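Long-range contacts in fibrillarin-like rRNA/tRNA 2'-O-methyltransferase (Aeropyrum pernix, PDB 4DF3), which probably transfers methyl groups from S-adenosylmethionine to ribose 2'-hydroxyls of rRNA and tRNA, at sites chosen by a guide RNA: residues Ile81-Ala87 / Ile105-Glu109; Ser96-Pro101 / Arg125-Phe129. The protein carries 2 engineered substitutions. All blocks are in the same frame, centred on the assembly; numbering follows the deposited sequence.

Overall arrangement
Both interactions belong to the Rossmann-like methyltransferase domain and show how one fold uses backbone pairing at its centre and side-chain polarity near its edge. Interaction 1 joins two inner parallel strands of the sheet, is wholly buried, and ends in the S-adenosylmethionine pocket. Interaction 2, about 12 Å away between centres, fastens the end of helix 90-99 to the turn that leads into the outermost strand 128-132; it too is largely buried, Pro101 being the one exposed residue among those that touch, and its bonds come mainly from Ser96, Asp97, Arg125 and Asn127. Ile105 links the two, packing on Ser96 and Ile99 while its strand probably hydrogen-bonds to Phe129.

Interaction 1 of 2, residues Ile81-Ala87 / Ile105-Glu109; sequences ILYLGIA and IYGVE. With SAM (S-adenosylmethionine), chain C.
Val108 lays its CG2 against two leucines of the neighbouring strand, 3.8 Å from Leu82 CD1 and 3.9 Å from Leu84 CD2. The strands, 81-84 and 105-109, precede and follow helix 90-99 in a beta-alpha-beta unit of the Rossmann-like fold. They run parallel, axes 4.7 Å apart and 18° askew, with Ile81 opposite Ile105 and Leu84 opposite Val108. The ladder consists of Tyr106 N to Ile81 O (2.7 Å), Tyr83 N to Tyr106 O, Val108 N to Tyr83 O and Gly85 N to Val108 O (2.8 Å each). Val108 O also accepts Ile86 N (3.2 Å), as the first strand breaks into a turn.

Leu82, Leu84, Tyr106 and Val108 occupy one face, where helix 160-171 packs on the leucines. On the other, Tyr83 CB meets Ile105 CG2 at 3.7 Å. Gly107 leaves room there for Ile86: a CB would fall on Ile86 CD1, and Ile86 CG2 lies 3.5 Å from Gly107 C. Gly85, at phi/psi 93/45, lets the chain turn beside the ligand, where a CB would crowd the ribose O4'.

The strand ends and the turn after the first form part of the cofactor site characteristic of class I methyltransferases, completed by residues including Thr91, Asp134, Ala135 and Gln157. SAM N donates to Tyr83 OH (2.5 Å, very short) and Gly85 O (3.1 Å). Glu109 (chi1 t, chi2 p), ending the second strand, grips the ribose: SAM O3' donates to Glu109 OE1 at 2.7 Å and SAM O2' to Glu109 OE2 at 2.6 Å.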
ATOM      1  N   ILE A  81      -0.853   3.164 -10.094  1.00  6.73           N
ATOM      2  CA  ILE A  81      -1.105   3.572  -8.709  1.00  7.46           C
ATOM      3  C   ILE A  81      -0.267   4.797  -8.383  1.00  6.16           C
ATOM      4  O   ILE A  81       0.961   4.831  -8.643  1.00  9.03           O
ATOM      5  CB  ILE A  81      -0.701   2.426  -7.725  1.00  8.14           C
ATOM      6  CG1 ILE A  81      -1.630   1.206  -7.903  1.00 12.74           C
ATOM      7  CG2 ILE A  81      -0.818   2.876  -6.270  1.00 10.38           C
ATOM      8  CD1 ILE A  81      -1.088  -0.017  -7.203  1.00 15.54           C
ATOM      9  N   LEU A  82      -0.909   5.811  -7.806  1.00  7.61           N
ATOM     10  CA  LEU A  82      -0.146   6.929  -7.315  1.00  8.94           C
ATOM     11  C   LEU A  82       0.065   6.659  -5.814  1.00  9.45           C
ATOM     12  O   LEU A  82      -0.883   6.579  -5.037  1.00  9.93           O
ATOM     13  CB  LEU A  82      -0.915   8.241  -7.488  1.00  9.71           C
ATOM     14  CG  LEU A  82      -0.308   9.496  -6.805  1.00  9.58           C
ATOM     15  CD1 LEU A  82       1.131   9.696  -7.312  1.00 13.83           C
ATOM     16  CD2 LEU A  82      -1.199  10.738  -7.192  1.00  8.57           C
ATOM     17  N   TYR A  83       1.325   6.578  -5.427  1.00  9.82           N
ATOM     18  CA  TYR A  83       1.678   6.232  -4.038  1.00 10.65           C
ATOM     19  C   TYR A  83       2.366   7.426  -3.363  1.00 10.91           C
ATOM     20  O   TYR A  83       3.506   7.779  -3.747  1.00 12.30           O
ATOM     21  CB  TYR A  83       2.606   5.023  -4.064  1.00  8.82           C
ATOM     22  CG  TYR A  83       2.813   4.336  -2.713  1.00  7.81           C
ATOM     23  CD1 TYR A  83       2.846   2.968  -2.637  1.00 13.25           C
ATOM     24  CD2 TYR A  83       3.047   5.070  -1.540  1.00 10.55           C
ATOM     25  CE1 TYR A  83       3.144   2.340  -1.436  1.00 11.05           C
ATOM     26  CE2 TYR A  83       3.287   4.439  -0.280  1.00 12.44           C
ATOM     27  CZ  TYR A  83       3.360   3.078  -0.270  1.00 13.03           C
ATOM     28  OH  TYR A  83       3.629   2.417   0.905  1.00 11.93           O
ATOM     29  N   LEU A  84       1.651   8.034  -2.411  1.00  9.56           N
ATOM     30  CA  LEU A  84       2.135   9.230  -1.725  1.00  9.82           C
ATOM     31  C   LEU A  84       2.860   8.761  -0.481  1.00  9.66           C
ATOM     32  O   LEU A  84       2.235   8.147   0.413  1.00 10.54           O
ATOM     33  CB  LEU A  84       1.021  10.227  -1.398  1.00  9.07           C
ATOM     34  CG  LEU A  84       0.197  10.762  -2.603  1.00 14.06           C
ATOM     35  CD1 LEU A  84      -0.825  11.777  -2.127  1.00 11.88           C
ATOM     36  CD2 LEU A  84       1.047  11.284  -3.739  1.00 11.05           C
ATOM     37  N   GLY A  85       4.177   8.996  -0.437  1.00 10.85           N
ATOM     38  CA  GLY A  85       4.933   8.611   0.770  1.00 11.27           C
ATOM     39  C   GLY A  85       5.533   7.217   0.659  1.00 10.70           C
ATOM     40  O   GLY A  85       5.469   6.435   1.636  1.00 13.03           O
ATOM     41  N   ILE A  86       6.146   6.909  -0.477  1.00 13.31           N
ATOM     42  CA  ILE A  86       6.527   5.546  -0.828  1.00 12.61           C
ATOM     43  C   ILE A  86       7.696   5.092   0.099  1.00 15.50           C
ATOM     44  O   ILE A  86       7.893   3.888   0.265  1.00 14.31           O
ATOM     45  CB  ILE A  86       6.800   5.355  -2.379  1.00 13.28           C
ATOM     46  CG1 ILE A  86       7.286   3.918  -2.677  1.00 12.19           C
ATOM     47  CG2 ILE A  86       7.919   6.288  -2.899  1.00 13.23           C
ATOM     48  CD1 ILE A  86       7.568   3.631  -4.152  1.00 13.53           C
ATOM     49  N   ALA A  87       8.454   6.071   0.632  1.00 17.09           N
ATOM     50  CA  ALA A  87       9.611   5.747   1.496  1.00 17.88           C
ATOM     51  C   ALA A  87      10.622   4.825   0.755  1.00 18.36           C
ATOM     52  O   ALA A  87      10.940   5.051  -0.411  1.00 15.90           O
ATOM     53  CB  ALA A  87       9.074   5.088   2.814  1.00 17.21           C
ATOM     54  N   ILE A 105       3.705   1.786 -10.340  1.00 11.81           N
ATOM     55  CA  ILE A 105       3.531   2.613  -9.129  1.00 10.11           C
ATOM     56  C   ILE A 105       4.333   3.887  -9.269  1.00 11.00           C
ATOM     57  O   ILE A 105       5.599   3.841  -9.429  1.00 11.96           O
ATOM     58  CB  ILE A 105       4.124   1.924  -7.942  1.00 11.52           C
ATOM     59  CG1 ILE A 105       3.386   0.664  -7.674  1.00 13.70           C
ATOM     60  CG2 ILE A 105       4.012   2.822  -6.672  1.00 12.49           C
ATOM     61  CD1 ILE A 105       4.064  -0.156  -6.816  1.00 30.32           C
ATOM     62  N   TYR A 106       3.640   5.016  -9.210  1.00 12.24           N
ATOM     63  CA  TYR A 106       4.318   6.285  -9.235  1.00 12.54           C
ATOM     64  C   TYR A 106       4.539   6.636  -7.787  1.00 12.68           C
ATOM     65  O   TYR A 106       3.554   6.875  -7.025  1.00 11.07           O
ATOM     66  CB  TYR A 106       3.459   7.343  -9.910  1.00 13.01           C
ATOM     67  CG  TYR A 106       3.233   7.080 -11.370  1.00 10.51           C
ATOM     68  CD1 TYR A 106       4.160   7.570 -12.346  1.00 14.25           C
ATOM     69  CD2 TYR A 106       2.042   6.479 -11.796  1.00 12.84           C
ATOM     70  CE1 TYR A 106       3.904   7.378 -13.724  1.00 17.89           C
ATOM     71  CE2 TYR A 106       1.811   6.264 -13.153  1.00 17.89           C
ATOM     72  CZ  TYR A 106       2.756   6.726 -14.099  1.00 19.54           C
ATOM     73  OH  TYR A 106       2.530   6.553 -15.470  1.00 23.95           O
ATOM     74  N   GLY A 107       5.806   6.603  -7.376  1.00 11.74           N
ATOM     75  CA  GLY A 107       6.097   6.710  -5.943  1.00 12.97           C
ATOM     76  C   GLY A 107       6.642   8.055  -5.577  1.00 13.41           C
ATOM     77  O   GLY A 107       7.788   8.344  -5.856  1.00 14.65           O
ATOM     78  N   VAL A 108       5.828   8.852  -4.901  1.00 13.97           N
ATOM     79  CA  VAL A 108       6.223  10.201  -4.459  1.00 14.83           C
ATOM     80  C   VAL A 108       6.840  10.160  -3.072  1.00 15.97           C
ATOM     81  O   VAL A 108       6.253   9.661  -2.133  1.00 14.57           O
ATOM     82  CB  VAL A 108       4.993  11.153  -4.490  1.00 14.51           C
ATOM     83  CG1 VAL A 108       5.355  12.614  -3.973  1.00 12.33           C
ATOM     84  CG2 VAL A 108       4.332  11.149  -5.849  1.00 12.78           C
ATOM     85  N   GLU A 109       7.999  10.783  -2.923  1.00 17.71           N
ATOM     86  CA  GLU A 109       8.765  10.769  -1.682  1.00 19.54           C
ATOM     87  C   GLU A 109       9.590  12.036  -1.714  1.00 19.85           C
ATOM     88  O   GLU A 109      10.240  12.312  -2.775  1.00 19.42           O
ATOM     89  CB  GLU A 109       9.723   9.550  -1.668  1.00 20.09           C
ATOM     90  CG  GLU A 109      10.783   9.546  -0.551  1.00 22.49           C
ATOM     91  CD  GLU A 109      10.169   9.695   0.810  1.00 23.31           C
ATOM     92  OE1 GLU A 109       9.249   8.890   1.217  1.00 18.50           O
ATOM     93  OE2 GLU A 109      10.543  10.691   1.476  1.00 21.54           O
TER
HETATM   94  N   SAM C 301       4.334   3.822   2.843  1.00 16.17           N
HETATM   95  CA  SAM C 301       5.628   3.325   3.392  1.00 17.62           C
HETATM   96  C   SAM C 301       5.493   1.807   3.548  1.00 19.62           C
HETATM   97  O   SAM C 301       4.389   1.287   3.816  1.00 19.51           O
HETATM   98  OXT SAM C 301       6.482   1.096   3.403  1.00 20.72           O
HETATM   99  CB  SAM C 301       5.976   3.951   4.787  1.00 18.32           C
HETATM  100  CG  SAM C 301       5.857   5.455   4.605  1.00 19.69           C
HETATM  101  SD  SAM C 301       6.706   6.479   5.839  1.00 20.99           S
HETATM  102  CE  SAM C 301       5.396   6.233   7.064  1.00 14.88           C
HETATM  103  C5' SAM C 301       6.267   8.163   5.270  1.00 18.92           C
HETATM  104  C4' SAM C 301       7.195   8.704   4.179  1.00 20.71           C
HETATM  105  O4' SAM C 301       6.650   9.837   3.503  1.00 17.66           O
HETATM  106  C3' SAM C 301       8.577   9.164   4.620  1.00 17.22           C
HETATM  107  O3' SAM C 301       9.494   8.378   3.852  1.00 15.55           O
HETATM  108  C2' SAM C 301       8.633  10.684   4.400  1.00 16.98           C
HETATM  109  O2' SAM C 301       9.905  11.121   3.976  1.00 18.39           O
HETATM  110  C1' SAM C 301       7.613  10.885   3.287  1.00 16.99           C
HETATM  111  N9  SAM C 301       6.868  12.158   3.344  1.00 18.41           N
HETATM  112  C8  SAM C 301       6.397  12.891   4.439  1.00 19.72           C
HETATM  113  N7  SAM C 301       5.755  14.025   3.959  1.00 21.36           N
HETATM  114  C5  SAM C 301       5.819  14.024   2.620  1.00 17.49           C
HETATM  115  C6  SAM C 301       5.322  14.896   1.665  1.00 21.48           C
HETATM  116  N6  SAM C 301       4.632  16.066   1.953  1.00 18.03           N
HETATM  117  N1  SAM C 301       5.592  14.468   0.372  1.00 18.35           N
HETATM  118  C2  SAM C 301       6.271  13.346  -0.067  1.00 21.58           C
HETATM  119  N3  SAM C 301       6.749  12.491   0.910  1.00 17.70           N
HETATM  120  C4  SAM C 301       6.536  12.864   2.201  1.00 18.73           C

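Interaction 2 of 2, residues Ser96-Pro101 / Arg125-Phe129; sequences SDIIGP and RRNIF
A polar clasp between a helix C-terminus and a beta turn makes up this contact, at the border of the Rossmann-like sheet where helix 90-99 ends and the outermost strand 128-132 begins. Residues 96-99 are helical, and Gly100, with phi 74°, takes the chain out of the helix; Gly100 N still donates to Ser96 O (3.1 Å). Across from them, Arg125 to Ile128 form a type I turn, with Ile128 N bonded to Arg125 O at 3.3 Å, before the chain becomes extended.

Asn127 (chi1 p, 65°) points its amide into the helix end. Its ND2 donates to Ser96 O at 3.1 Å and to Gly100 O at 2.9 Å, so a side chain from the turn serves carbonyls of the helix's last turn and its exit. The other amide atom, Asn127 OD1, accepts from Ser96 OG at 2.6 Å. That hydroxyl (chi1 t) in turn receives Arg125 NH1 at 2.9 Å, tying Arg125 and Asn127 to one serine.

Arg125, extended through chi2 and chi3, also forms a salt bridge with Asp97: NH1 and NH2 of Arg125 lie 2.9 and 3.1 Å from Asp97 OD1, which sits near the guanidinium plane. Asp97 turns its other oxygen to Thr30 and Arg53 of the N-terminal antiparallel sheet, so the carboxylate bridges two parts of the molecule. Apolar contact is slight, chiefly Ser96 CB against Ile128 CG1 at 3.9 Å. Behind the clasp, Ser96, Ile99 and Ile128 all pack on Ile105 of strand 104-109, which lies between strand 128-132 and strand 80-84 in the sheet.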
ATOM      1  N   SER A  96       3.998  -3.780  -6.414  1.00 10.48           N
ATOM      2  CA  SER A  96       4.718  -4.058  -7.682  1.00 11.36           C
ATOM      3  C   SER A  96       4.572  -5.547  -8.050  1.00 12.40           C
ATOM      4  O   SER A  96       4.252  -5.849  -9.220  1.00 13.49           O
ATOM      5  CB  SER A  96       6.215  -3.624  -7.566  1.00 11.73           C
ATOM      6  OG  SER A  96       7.024  -4.275  -8.524  1.00 14.18           O
ATOM      7  N   ASP A  97       4.726  -6.461  -7.052  1.00 11.16           N
ATOM      8  CA  ASP A  97       4.449  -7.871  -7.337  1.00 11.87           C
ATOM      9  C   ASP A  97       3.033  -8.121  -7.925  1.00 12.36           C
ATOM     10  O   ASP A  97       2.890  -8.887  -8.862  1.00 10.59           O
ATOM     11  CB  ASP A  97       4.635  -8.744  -6.090  1.00 11.40           C
ATOM     12  CG  ASP A  97       6.092  -8.879  -5.672  1.00 13.16           C
ATOM     13  OD1 ASP A  97       7.028  -8.669  -6.509  1.00 12.18           O
ATOM     14  OD2 ASP A  97       6.328  -9.252  -4.483  1.00 12.95           O
ATOM     15  N   ILE A  98       2.010  -7.545  -7.283  1.00 11.38           N
ATOM     16  CA  ILE A  98       0.596  -7.810  -7.645  1.00 11.52           C
ATOM     17  C   ILE A  98       0.251  -7.239  -8.983  1.00 12.71           C
ATOM     18  O   ILE A  98      -0.350  -7.922  -9.830  1.00 15.48           O
ATOM     19  CB  ILE A  98      -0.336  -7.239  -6.537  1.00 11.93           C
ATOM     20  CG1 ILE A  98      -0.071  -8.072  -5.259  1.00 13.01           C
ATOM     21  CG2 ILE A  98      -1.825  -7.359  -6.879  1.00  9.90           C
ATOM     22  CD1 ILE A  98      -0.624  -7.348  -4.000  1.00 11.57           C
ATOM     23  N   ILE A  99       0.665  -5.992  -9.194  1.00 13.38           N
ATOM     24  CA  ILE A  99       0.284  -5.300 -10.443  1.00 10.73           C
ATOM     25  C   ILE A  99       0.975  -5.843 -11.656  1.00 13.48           C
ATOM     26  O   ILE A  99       0.435  -5.734 -12.773  1.00 11.85           O
ATOM     27  CB  ILE A  99       0.472  -3.741 -10.391  1.00  9.83           C
ATOM     28  CG1 ILE A  99       1.928  -3.335 -10.368  1.00  9.94           C
ATOM     29  CG2 ILE A  99      -0.341  -3.172  -9.206  1.00 10.05           C
ATOM     30  CD1 ILE A  99       2.138  -1.787 -10.071  1.00 13.88           C
ATOM     31  N   GLY A 100       2.163  -6.441 -11.448  1.00 13.68           N
ATOM     32  CA  GLY A 100       2.899  -7.119 -12.542  1.00 16.24           C
ATOM     33  C   GLY A 100       3.531  -6.134 -13.515  1.00 17.14           C
ATOM     34  O   GLY A 100       3.500  -4.931 -13.303  1.00 16.91           O
ATOM     35  N   PRO A 101       4.133  -6.651 -14.605  1.00 18.62           N
ATOM     36  CA  PRO A 101       4.925  -5.819 -15.566  1.00 17.85           C
ATOM     37  C   PRO A 101       4.188  -4.700 -16.291  1.00 18.01           C
ATOM     38  O   PRO A 101       4.848  -3.691 -16.677  1.00 16.96           O
ATOM     39  CB  PRO A 101       5.415  -6.856 -16.589  1.00 18.31           C
ATOM     40  CG  PRO A 101       4.325  -7.896 -16.599  1.00 21.80           C
ATOM     41  CD  PRO A 101       4.028  -8.055 -15.054  1.00 18.52           C
ATOM     42  N   ARG A 125      13.279  -3.260 -10.192  1.00 29.18           N
ATOM     43  CA  ARG A 125      11.796  -3.349 -10.337  1.00 26.54           C
ATOM     44  C   ARG A 125      11.338  -2.247 -11.230  1.00 25.29           C
ATOM     45  O   ARG A 125      11.165  -1.098 -10.792  1.00 25.19           O
ATOM     46  CB  ARG A 125      11.098  -3.126  -9.008  1.00 28.00           C
ATOM     47  CG  ARG A 125      11.166  -4.243  -8.178  1.00 25.25           C
ATOM     48  CD  ARG A 125      10.246  -4.123  -7.027  1.00 22.87           C
ATOM     49  NE  ARG A 125      10.412  -5.406  -6.321  1.00 19.77           N
ATOM     50  CZ  ARG A 125       9.574  -6.447  -6.410  1.00 18.86           C
ATOM     51  NH1 ARG A 125       8.518  -6.326  -7.159  1.00 12.43           N
ATOM     52  NH2 ARG A 125       9.801  -7.611  -5.730  1.00 14.42           N
ATOM     53  N   ARG A 126      11.136  -2.575 -12.487  1.00 21.37           N
ATOM     54  CA  ARG A 126      10.975  -1.548 -13.449  1.00 21.62           C
ATOM     55  C   ARG A 126       9.542  -1.082 -13.630  1.00 19.20           C
ATOM     56  O   ARG A 126       9.263  -0.303 -14.529  1.00 19.28           O
ATOM     57  CB  ARG A 126      11.623  -1.996 -14.737  1.00 23.42           C
ATOM     58  CG  ARG A 126      13.096  -2.063 -14.481  1.00 26.83           C
ATOM     59  CD  ARG A 126      13.812  -2.733 -15.572  1.00 32.82           C
ATOM     60  NE  ARG A 126      15.195  -2.891 -15.146  1.00 35.59           N
ATOM     61  CZ  ARG A 126      16.135  -3.438 -15.902  1.00 37.72           C
ATOM     62  NH1 ARG A 126      15.822  -3.888 -17.104  1.00 36.92           N
ATOM     63  NH2 ARG A 126      17.368  -3.560 -15.423  1.00 37.86           N
ATOM     64  N   ASN A 127       8.636  -1.547 -12.757  1.00 16.37           N
ATOM     65  CA  ASN A 127       7.287  -1.040 -12.784  1.00 14.38           C
ATOM     66  C   ASN A 127       7.097  -0.059 -11.621  1.00 13.46           C
ATOM     67  O   ASN A 127       5.976   0.355 -11.344  1.00 15.33           O
ATOM     68  CB  ASN A 127       6.246  -2.183 -12.778  1.00 14.88           C
ATOM     69  CG  ASN A 127       6.270  -2.980 -11.500  1.00 14.21           C
ATOM     70  OD1 ASN A 127       7.133  -2.813 -10.691  1.00 11.34           O
ATOM     71  ND2 ASN A 127       5.295  -3.847 -11.322  1.00 10.84           N
ATOM     72  N   ILE A 128       8.183   0.303 -10.939  1.00 12.40           N
ATOM     73  CA  ILE A 128       8.117   1.375  -9.972  1.00 10.42           C
ATOM     74  C   ILE A 128       8.814   2.627 -10.522  1.00 14.42           C
ATOM     75  O   ILE A 128      10.013   2.571 -10.931  1.00 12.40           O
ATOM     76  CB  ILE A 128       8.707   1.025  -8.564  1.00 11.77           C
ATOM     77  CG1 ILE A 128       7.966  -0.144  -7.926  1.00 14.54           C
ATOM     78  CG2 ILE A 128       8.672   2.231  -7.659  1.00  8.43           C
ATOM     79  CD1 ILE A 128       8.694  -0.705  -6.622  1.00 13.07           C
ATOM     80  N   PHE A 129       8.084   3.759 -10.461  1.00 14.56           N
ATOM     81  CA  PHE A 129       8.555   5.047 -11.039  1.00 16.01           C
ATOM     82  C   PHE A 129       8.655   6.078  -9.925  1.00 16.85           C
ATOM     83  O   PHE A 129       7.639   6.712  -9.535  1.00 14.79           O
ATOM     84  CB  PHE A 129       7.535   5.527 -12.113  1.00 15.41           C
ATOM     85  CG  PHE A 129       7.608   4.759 -13.420  1.00 20.82           C
ATOM     86  CD1 PHE A 129       8.036   5.402 -14.593  1.00 26.17           C
ATOM     87  CD2 PHE A 129       7.220   3.410 -13.500  1.00 26.72           C
ATOM     88  CE1 PHE A 129       8.084   4.681 -15.855  1.00 27.38           C
ATOM     89  CE2 PHE A 129       7.312   2.685 -14.753  1.00 28.94           C
ATOM     90  CZ  PHE A 129       7.742   3.345 -15.901  1.00 25.27           C
TER